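PDB 3LHL: putative agmatinase from Clostridium difficile, which probably hydrolyses agmatine to putrescine and urea, as a manganese-dependent member of the arginase family. Local coordinates for residues I118-H123 against D183-I188; R143-D146 against K152-Q155; E229-I234 against L267-L272. All coordinates share one frame; numbering follows the deposited sequence.

Interaction 1: I118-H123 against D183-I188. With MN (manganese (II) ion), chain C; MN (manganese (II) ion), chain B.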
loop_
_atom_site.group_PDB
_atom_site.type_symbol
_atom_site.label_atom_id
_atom_site.label_comp_id
_atom_site.label_asym_id
_atom_site.label_seq_id
_atom_site.Cartn_x
_atom_site.Cartn_y
_atom_site.Cartn_z
ATOM N N ILE A 118 -0.416 9.008 1.044
ATOM C CA ILE A 118 -0.158 8.590 2.415
ATOM C C ILE A 118 0.688 7.329 2.278
ATOM O O ILE A 118 0.273 6.351 1.648
ATOM C CB ILE A 118 -1.473 8.326 3.185
ATOM C CG1 ILE A 118 -2.173 9.669 3.451
ATOM C CG2 ILE A 118 -1.185 7.603 4.505
ATOM C CD1 ILE A 118 -3.462 9.574 4.263
ATOM N N HIS A 119 1.881 7.372 2.865
ATOM C CA HIS A 119 2.853 6.288 2.766
ATOM C C HIS A 119 3.306 5.673 4.100
ATOM O O HIS A 119 3.899 6.351 4.938
ATOM C CB HIS A 119 4.052 6.842 1.986
ATOM C CG HIS A 119 5.235 5.926 1.905
ATOM N ND1 HIS A 119 5.160 4.648 1.388
ATOM C CD2 HIS A 119 6.540 6.136 2.201
ATOM C CE1 HIS A 119 6.369 4.113 1.368
ATOM N NE2 HIS A 119 7.224 4.995 1.855
ATOM N N PHE A 120 3.015 4.389 4.289
ATOM C CA PHE A 120 3.417 3.658 5.490
ATOM C C PHE A 120 4.541 2.723 5.064
ATOM O O PHE A 120 4.407 1.975 4.091
ATOM C CB PHE A 120 2.238 2.866 6.064
ATOM C CG PHE A 120 1.264 3.714 6.838
ATOM C CD1 PHE A 120 1.507 4.034 8.171
ATOM C CD2 PHE A 120 0.122 4.221 6.225
ATOM C CE1 PHE A 120 0.626 4.851 8.885
ATOM C CE2 PHE A 120 -0.767 5.042 6.932
ATOM C CZ PHE A 120 -0.516 5.357 8.260
ATOM N N ASP A 121 5.644 2.749 5.800
ATOM C CA ASP A 121 6.791 1.947 5.409
ATOM C C ASP A 121 7.864 1.974 6.494
ATOM O O ASP A 121 7.887 2.871 7.344
ATOM C CB ASP A 121 7.383 2.549 4.126
ATOM C CG ASP A 121 8.042 1.516 3.222
ATOM O OD1 ASP A 121 8.921 0.757 3.694
ATOM O OD2 ASP A 121 7.675 1.482 2.026
ATOM N N ALA A 122 8.758 0.991 6.452
ATOM C CA ALA A 122 9.869 0.933 7.389
ATOM C C ALA A 122 11.009 1.666 6.687
ATOM O O ALA A 122 11.933 2.176 7.334
ATOM C CB ALA A 122 10.257 -0.499 7.651
ATOM N N HIS A 123 10.915 1.729 5.358
ATOM C CA HIS A 123 11.925 2.377 4.526
ATOM C C HIS A 123 11.413 3.635 3.828
ATOM O O HIS A 123 10.228 3.735 3.490
ATOM C CB HIS A 123 12.440 1.387 3.476
ATOM C CG HIS A 123 12.742 0.034 4.035
ATOM N ND1 HIS A 123 11.786 -0.956 4.142
ATOM C CD2 HIS A 123 13.866 -0.466 4.603
ATOM C CE1 HIS A 123 12.309 -2.003 4.755
ATOM N NE2 HIS A 123 13.570 -1.731 5.046
ATOM N N ASP A 183 2.391 8.130 15.240
ATOM C CA ASP A 183 1.596 8.937 16.164
ATOM C C ASP A 183 0.969 10.208 15.596
ATOM O O ASP A 183 -0.078 10.646 16.071
ATOM C CB ASP A 183 2.439 9.291 17.391
ATOM C CG ASP A 183 2.925 8.060 18.135
ATOM O OD1 ASP A 183 2.076 7.234 18.535
ATOM O OD2 ASP A 183 4.154 7.915 18.322
ATOM N N THR A 184 1.599 10.800 14.585
ATOM C CA THR A 184 1.081 12.022 13.989
ATOM C C THR A 184 0.023 11.785 12.912
ATOM O O THR A 184 -0.534 12.742 12.370
ATOM C CB THR A 184 2.212 12.856 13.355
ATOM O OG1 THR A 184 2.778 12.133 12.254
ATOM C CG2 THR A 184 3.302 13.150 14.377
ATOM N N PHE A 185 -0.267 10.522 12.609
ATOM C CA PHE A 185 -1.238 10.199 11.561
ATOM C C PHE A 185 -2.597 10.886 11.688
ATOM O O PHE A 185 -3.120 11.411 10.703
ATOM C CB PHE A 185 -1.452 8.689 11.456
ATOM C CG PHE A 185 -2.185 8.270 10.201
ATOM C CD1 PHE A 185 -1.669 8.582 8.939
ATOM C CD2 PHE A 185 -3.402 7.592 10.277
ATOM C CE1 PHE A 185 -2.358 8.226 7.768
ATOM C CE2 PHE A 185 -4.100 7.231 9.118
ATOM C CZ PHE A 185 -3.577 7.551 7.857
ATOM N N GLU A 186 -3.177 10.882 12.884
ATOM C CA GLU A 186 -4.480 11.513 13.079
ATOM C C GLU A 186 -4.428 12.997 12.737
ATOM O O GLU A 186 -5.345 13.526 12.110
ATOM C CB GLU A 186 -4.971 11.321 14.515
ATOM C CG GLU A 186 -6.361 11.904 14.784
ATOM C CD GLU A 186 -6.941 11.445 16.115
ATOM O OE1 GLU A 186 -6.160 11.038 16.999
ATOM O OE2 GLU A 186 -8.178 11.500 16.285
ATOM N N ASN A 187 -3.350 13.665 13.140
ATOM C CA ASN A 187 -3.198 15.080 12.844
ATOM C C ASN A 187 -3.108 15.319 11.338
ATOM O O ASN A 187 -3.750 16.226 10.812
ATOM C CB ASN A 187 -1.950 15.654 13.528
ATOM C CG ASN A 187 -2.202 16.033 14.973
ATOM O OD1 ASN A 187 -3.339 16.258 15.373
ATOM N ND2 ASN A 187 -1.139 16.127 15.757
ATOM N N ILE A 188 -2.310 14.504 10.651
ATOM C CA ILE A 188 -2.143 14.637 9.207
ATOM C C ILE A 188 -3.448 14.398 8.468
ATOM O O ILE A 188 -3.785 15.134 7.544
ATOM C CB ILE A 188 -1.065 13.657 8.670
ATOM C CG1 ILE A 188 0.315 14.083 9.181
ATOM C CG2 ILE A 188 -1.073 13.631 7.135
ATOM C CD1 ILE A 188 0.682 15.523 8.835
HETATM MN MN MN C . 9.664 -1.327 3.027
HETATM MN MN MN B . 8.395 0.157 0.464
#

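Interaction 2: R143-D146 against K152-Q155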
loop_
_atom_site.group_PDB
_atom_site.type_symbol
_atom_site.label_atom_id
_atom_site.label_comp_id
_atom_site.label_asym_id
_atom_site.label_seq_id
_atom_site.Cartn_x
_atom_site.Cartn_y
_atom_site.Cartn_z
ATOM N N ARG A 143 10.157 8.253 -7.277
ATOM C CA ARG A 143 9.505 8.291 -8.582
ATOM C C ARG A 143 8.198 9.063 -8.480
ATOM O O ARG A 143 7.881 9.880 -9.343
ATOM C CB ARG A 143 9.210 6.877 -9.086
ATOM C CG ARG A 143 10.444 6.124 -9.517
ATOM C CD ARG A 143 11.221 6.930 -10.550
ATOM N NE ARG A 143 12.646 6.777 -10.310
ATOM C CZ ARG A 143 13.473 7.774 -10.027
ATOM N NH1 ARG A 143 13.028 9.021 -9.955
ATOM N NH2 ARG A 143 14.747 7.511 -9.788
ATOM N N ILE A 144 7.446 8.799 -7.416
ATOM C CA ILE A 144 6.178 9.477 -7.207
ATOM C C ILE A 144 6.379 10.959 -6.915
ATOM O O ILE A 144 5.593 11.790 -7.355
ATOM C CB ILE A 144 5.380 8.815 -6.066
ATOM C CG1 ILE A 144 4.921 7.421 -6.522
ATOM C CG2 ILE A 144 4.205 9.707 -5.660
ATOM C CD1 ILE A 144 4.166 6.621 -5.476
ATOM N N TRP A 145 7.436 11.294 -6.185
ATOM C CA TRP A 145 7.707 12.692 -5.886
ATOM C C TRP A 145 7.998 13.449 -7.186
ATOM O O TRP A 145 7.661 14.627 -7.315
ATOM C CB TRP A 145 8.900 12.827 -4.942
ATOM C CG TRP A 145 9.256 14.255 -4.674
ATOM C CD1 TRP A 145 8.629 15.112 -3.812
ATOM C CD2 TRP A 145 10.285 15.015 -5.322
ATOM N NE1 TRP A 145 9.206 16.363 -3.885
ATOM C CE2 TRP A 145 10.224 16.330 -4.802
ATOM C CE3 TRP A 145 11.253 14.712 -6.291
ATOM C CZ2 TRP A 145 11.096 17.344 -5.223
ATOM C CZ3 TRP A 145 12.120 15.718 -6.710
ATOM C CH2 TRP A 145 12.035 17.021 -6.174
ATOM N N ASP A 146 8.631 12.775 -8.144
ATOM C CA ASP A 146 8.927 13.404 -9.425
ATOM C C ASP A 146 7.622 13.783 -10.120
ATOM O O ASP A 146 7.605 14.648 -10.993
ATOM C CB ASP A 146 9.719 12.465 -10.345
ATOM C CG ASP A 146 11.176 12.358 -9.958
ATOM O OD1 ASP A 146 11.717 13.325 -9.385
ATOM O OD2 ASP A 146 11.791 11.311 -10.244
ATOM N N LYS A 152 2.960 16.987 -0.865
ATOM C CA LYS A 152 1.916 16.074 -1.322
ATOM C C LYS A 152 2.101 14.686 -0.715
ATOM O O LYS A 152 1.143 13.925 -0.577
ATOM C CB LYS A 152 1.944 15.949 -2.849
ATOM C CG LYS A 152 2.011 17.268 -3.599
ATOM C CD LYS A 152 0.802 18.146 -3.328
ATOM C CE LYS A 152 -0.479 17.501 -3.809
ATOM N NZ LYS A 152 -1.612 18.465 -3.743
ATOM N N ILE A 153 3.341 14.364 -0.360
ATOM C CA ILE A 153 3.664 13.056 0.190
ATOM C C ILE A 153 3.870 13.079 1.697
ATOM O O ILE A 153 4.599 13.923 2.223
ATOM C CB ILE A 153 4.923 12.498 -0.499
ATOM C CG1 ILE A 153 4.707 12.522 -2.018
ATOM C CG2 ILE A 153 5.221 11.086 -0.008
ATOM C CD1 ILE A 153 5.925 12.147 -2.829
ATOM N N PHE A 154 3.212 12.143 2.380
ATOM C CA PHE A 154 3.285 12.016 3.835
ATOM C C PHE A 154 3.692 10.592 4.179
ATOM O O PHE A 154 2.987 9.641 3.852
ATOM C CB PHE A 154 1.926 12.349 4.449
ATOM C CG PHE A 154 1.479 13.747 4.169
ATOM C CD1 PHE A 154 1.664 14.752 5.113
ATOM C CD2 PHE A 154 0.935 14.077 2.929
ATOM C CE1 PHE A 154 1.320 16.069 4.826
ATOM C CE2 PHE A 154 0.586 15.394 2.631
ATOM C CZ PHE A 154 0.781 16.391 3.582
ATOM N N GLN A 155 4.833 10.454 4.844
ATOM C CA GLN A 155 5.358 9.143 5.189
ATOM C C GLN A 155 5.286 8.893 6.685
ATOM O O GLN A 155 5.511 9.800 7.484
ATOM C CB GLN A 155 6.796 9.043 4.682
ATOM C CG GLN A 155 6.963 9.671 3.296
ATOM C CD GLN A 155 8.328 9.431 2.693
ATOM O OE1 GLN A 155 8.677 8.301 2.344
ATOM N NE2 GLN A 155 9.111 10.494 2.569
#

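Interaction 3: E229-I234 against L267-L272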
loop_
_atom_site.group_PDB
_atom_site.type_symbol
_atom_site.label_atom_id
_atom_site.label_comp_id
_atom_site.label_asym_id
_atom_site.label_seq_id
_atom_site.Cartn_x
_atom_site.Cartn_y
_atom_site.Cartn_z
ATOM N N GLU A 229 -5.002 1.229 14.673
ATOM C CA GLU A 229 -5.564 2.530 15.028
ATOM C C GLU A 229 -5.727 3.424 13.797
ATOM O O GLU A 229 -6.593 4.296 13.769
ATOM C CB GLU A 229 -4.670 3.237 16.049
ATOM C CG GLU A 229 -4.767 2.675 17.457
ATOM C CD GLU A 229 -6.190 2.712 17.988
ATOM O OE1 GLU A 229 -6.856 3.762 17.848
ATOM O OE2 GLU A 229 -6.642 1.693 18.548
ATOM N N ILE A 230 -4.899 3.214 12.776
ATOM C CA ILE A 230 -5.009 4.042 11.580
ATOM C C ILE A 230 -6.332 3.768 10.875
ATOM O O ILE A 230 -6.858 4.630 10.172
ATOM C CB ILE A 230 -3.851 3.807 10.577
ATOM C CG1 ILE A 230 -3.995 2.444 9.895
ATOM C CG2 ILE A 230 -2.522 3.900 11.297
ATOM C CD1 ILE A 230 -3.191 2.330 8.613
ATOM N N PHE A 231 -6.877 2.570 11.068
ATOM C CA PHE A 231 -8.145 2.243 10.432
ATOM C C PHE A 231 -9.270 3.057 11.064
ATOM O O PHE A 231 -10.168 3.541 10.370
ATOM C CB PHE A 231 -8.434 0.747 10.555
ATOM C CG PHE A 231 -7.385 -0.117 9.919
ATOM C CD1 PHE A 231 -6.827 0.236 8.691
ATOM C CD2 PHE A 231 -6.957 -1.287 10.544
ATOM C CE1 PHE A 231 -5.856 -0.560 8.094
ATOM C CE2 PHE A 231 -5.988 -2.090 9.955
ATOM C CZ PHE A 231 -5.434 -1.725 8.725
ATOM N N LYS A 232 -9.207 3.221 12.381
ATOM C CA LYS A 232 -10.216 3.985 13.096
ATOM C C LYS A 232 -10.105 5.458 12.700
ATOM O O LYS A 232 -11.110 6.130 12.464
ATOM C CB LYS A 232 -10.019 3.827 14.609
ATOM C CG LYS A 232 -11.200 4.300 15.440
ATOM C CD LYS A 232 -10.930 4.134 16.929
ATOM C CE LYS A 232 -10.822 5.488 17.625
ATOM N NZ LYS A 232 -9.738 6.349 17.061
ATOM N N ILE A 233 -8.871 5.944 12.626
ATOM C CA ILE A 233 -8.593 7.330 12.262
ATOM C C ILE A 233 -9.107 7.661 10.861
ATOM O O ILE A 233 -9.658 8.740 10.625
ATOM C CB ILE A 233 -7.079 7.600 12.338
ATOM C CG1 ILE A 233 -6.626 7.498 13.799
ATOM C CG2 ILE A 233 -6.753 8.958 11.734
ATOM C CD1 ILE A 233 -5.133 7.444 13.987
ATOM N N ILE A 234 -8.925 6.733 9.929
ATOM C CA ILE A 234 -9.399 6.950 8.576
ATOM C C ILE A 234 -10.924 6.896 8.563
ATOM O O ILE A 234 -11.574 7.714 7.917
ATOM C CB ILE A 234 -8.831 5.888 7.604
ATOM C CG1 ILE A 234 -7.363 6.202 7.310
ATOM C CG2 ILE A 234 -9.652 5.846 6.320
ATOM C CD1 ILE A 234 -6.696 5.194 6.420
ATOM N N LEU A 267 -6.203 -6.307 4.983
ATOM C CA LEU A 267 -6.969 -6.194 3.751
ATOM C C LEU A 267 -8.446 -5.978 4.093
ATOM O O LEU A 267 -9.106 -5.093 3.532
ATOM C CB LEU A 267 -6.803 -7.465 2.910
ATOM C CG LEU A 267 -7.732 -7.611 1.703
ATOM C CD1 LEU A 267 -7.531 -6.456 0.735
ATOM C CD2 LEU A 267 -7.461 -8.940 1.018
ATOM N N ARG A 268 -8.959 -6.778 5.022
ATOM C CA ARG A 268 -10.361 -6.659 5.414
ATOM C C ARG A 268 -10.718 -5.286 5.973
ATOM O O ARG A 268 -11.655 -4.644 5.493
ATOM C CB ARG A 268 -10.732 -7.715 6.454
ATOM C CG ARG A 268 -12.215 -7.691 6.809
ATOM C CD ARG A 268 -12.521 -8.606 7.971
ATOM N NE ARG A 268 -11.954 -8.095 9.214
ATOM C CZ ARG A 268 -11.831 -8.804 10.330
ATOM N NH1 ARG A 268 -12.232 -10.067 10.365
ATOM N NH2 ARG A 268 -11.314 -8.246 11.414
ATOM N N GLU A 269 -9.974 -4.837 6.980
ATOM C CA GLU A 269 -10.253 -3.545 7.602
ATOM C C GLU A 269 -10.224 -2.404 6.585
ATOM O O GLU A 269 -11.065 -1.503 6.631
ATOM C CB GLU A 269 -9.256 -3.263 8.735
ATOM C CG GLU A 269 -9.063 -4.425 9.710
ATOM C CD GLU A 269 -10.349 -4.853 10.410
ATOM O OE1 GLU A 269 -10.525 -4.526 11.606
ATOM O OE2 GLU A 269 -11.186 -5.518 9.764
ATOM N N LEU A 270 -9.261 -2.442 5.668
ATOM C CA LEU A 270 -9.159 -1.397 4.657
ATOM C C LEU A 270 -10.349 -1.416 3.710
ATOM O O LEU A 270 -10.866 -0.364 3.354
ATOM C CB LEU A 270 -7.854 -1.535 3.870
ATOM C CG LEU A 270 -6.602 -1.080 4.632
ATOM C CD1 LEU A 270 -5.363 -1.357 3.805
ATOM C CD2 LEU A 270 -6.712 0.408 4.946
ATOM N N CYS A 271 -10.783 -2.604 3.299
ATOM C CA CYS A 271 -11.934 -2.705 2.412
ATOM C C CYS A 271 -13.141 -2.120 3.136
ATOM O O CYS A 271 -13.901 -1.339 2.569
ATOM C CB CYS A 271 -12.218 -4.165 2.042
ATOM S SG CYS A 271 -11.098 -4.874 0.807
ATOM N N LEU A 272 -13.310 -2.503 4.397
ATOM C CA LEU A 272 -14.425 -2.006 5.186
ATOM C C LEU A 272 -14.400 -0.480 5.247
ATOM O O LEU A 272 -15.379 0.187 4.911
ATOM C CB LEU A 272 -14.368 -2.598 6.595
ATOM C CG LEU A 272 -14.681 -4.096 6.652
ATOM C CD1 LEU A 272 -14.436 -4.636 8.050
ATOM C CD2 LEU A 272 -16.128 -4.323 6.229
#

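Interaction 1: I118-H123 against D183-I188
Phe-185 meets Phe-120 and Ile-118 of strand 115-120 where helix 185-191 begins to pack on the central parallel sheet. Walking along 183-188, Thr-184 comes first: its carbonyl O accepts the first-turn bond from Ile-188 N. Next, Phe-185 carries the contact. With CG anti to the backbone N (chi1 -167°), its ring reaches in to the strand. Phe-120 drives its CZ corner over one face of that ring, 3.4 Å from Phe-185 CE1, in an edge-to-face pair with the planes at 63°. Ile-118 comes instead at the ring's edge, its CG2 lying 3.5 Å from Phe-185 CE1. Beta-branched Ile-118 suits a strand, and the flat phenylalanine fills the layer between strand and helix. Ile-188 turns its end to Phe-154 and Phe-156 on the next strand.

Beyond Phe-120 lies the metal site. Asp-121 bridges two manganese ions, OD1 2.3 Å from the manganese that His-123 ND1 also binds and OD2 2.2 Å from the second manganese, while OD1 also accepts from His-123 N in an Asx turn. The chemistry therefore divides along one short segment: apolar side chains join strand 115-120 to helix 185-191, and the loop that follows the strand carries the metal-binding carboxylate and imidazole.

Interaction 2: R143-D146 against K152-Q155
Ile-153 points its CD1 methyl into helix 140-148, where it meets the backbone and CB of Trp-145 and the branch methyl of Ile-144. The tight part lies at Trp-145: Ile-153 CD1 is 3.6 Å from Trp-145 CA and 3.7 Å from Trp-145 CB, and it stands at the edge of the indole, near the ring plane. Extension of Ile-153 along chi2 (173°) carries this terminal methyl across the gap to the helix. Ile-144 is a looser neighbour, its CG2 4.1 Å from Ile-153 CD1; its side chain also packs on Val-117 and on Phe-105 of helix 101-111. Isoleucine is apt at both positions, since its branches fill the buried layer between helix and sheet without bringing in a polar atom.

Towards the outer side the character changes. Trp-145 is partly exposed: a chi1 of 177° swings CG opposite the main-chain nitrogen and lays the indole beside the helix, its edge still near Ile-153 CD1, while the ring system makes edge-to-face pairs with His-174 and Phe-168 and NE1 gives its hydrogen to Asp-150. A salt bridge within the helix joins Arg-143 NH1 to Asp-146 OD2, 2.6 Å apart, and Arg-143 NH2 has a second acidic partner in Glu-128.

These segments belong to the beta-alpha-beta unit of strand 115-120, helix 140-148 and strand 153-158. Dispersion and burial of apolar surface hold the helix to its following strand, while the polar bonds of the Trp-145, Arg-143 and Asp-146 side chains are made away from that apolar interface.

Interaction 3: E229-I234 against L267-L272
Phe-231 and Glu-269 each set CG anti to their own carbonyl carbon, with chi1 of -60° and -48°, and these torsions bring the phenyl ring of one helix against the aliphatic stem of the other. Glu-269 CB lies over one face of the ring, 3.7 Å from the centroid of Phe-231 and 20° off the ring normal, in a CH-pi contact. A bend at chi2 of Glu-269 leads the carboxylate away from the ring. Leu-270 makes the other half of the contact. Its CD2 methyl comes obliquely to the ring, 3.4 Å from Phe-231 CE1, and its CG sits 3.6 Å from the same carbon. Phenylalanine suits this place because one broad ring can meet both a methylene and a branched methyl.

The polar end of Glu-269 is held apart from this packing. Arg-268 NE donates to Glu-269 OE2 at 2.7 Å, the acceptor lying almost in the guanidinium plane although the donor stands above the carboxylate plane. A weak bond from Arg-268 NH2 reaches the same oxygen, and Ser-45 OG is hydrogen-bonded to OE1. Both carboxylate oxygens of this buried residue thus have partners, and the nearby guanidinium would be expected to favour its ionised form.

Helices 229-235 and 258-278 are joined here on one flank of the sheet, where Leu-270 also packs on Leu-199, Ile-201 and Phe-92. Glutamate serves two chemistries at once: its methylenes give apolar cover to an aromatic face, while its carboxylate is paired with the arginine and hydrogen-bonded to the serine.

Overall arrangement
All three contacts belong to the helix-sheet-helix layers of the alpha/beta arginase fold. Interactions 1 and 2 meet at adjacent strands, where His-119 N lies 2.7 Å from Phe-154 O in a probable hydrogen bond; along the chain, interaction 2 is nested within the loop closed by interaction 1. Interaction 3 follows in series and joins interaction 1 through apolar packing, Phe-185 CE2 lying 3.7 Å from Ile-230 CB. Interactions 2 and 3 do not touch, their centres being about 22 Å apart. Interaction 1 alone contributes manganese ligands, completed by His-98, Asp-125, Asp-202 and Asp-204. The side chain of Ile-144 is about 10 Å from a manganese ion, and that of Leu-270 about 11 Å from the side chain of Asp-202.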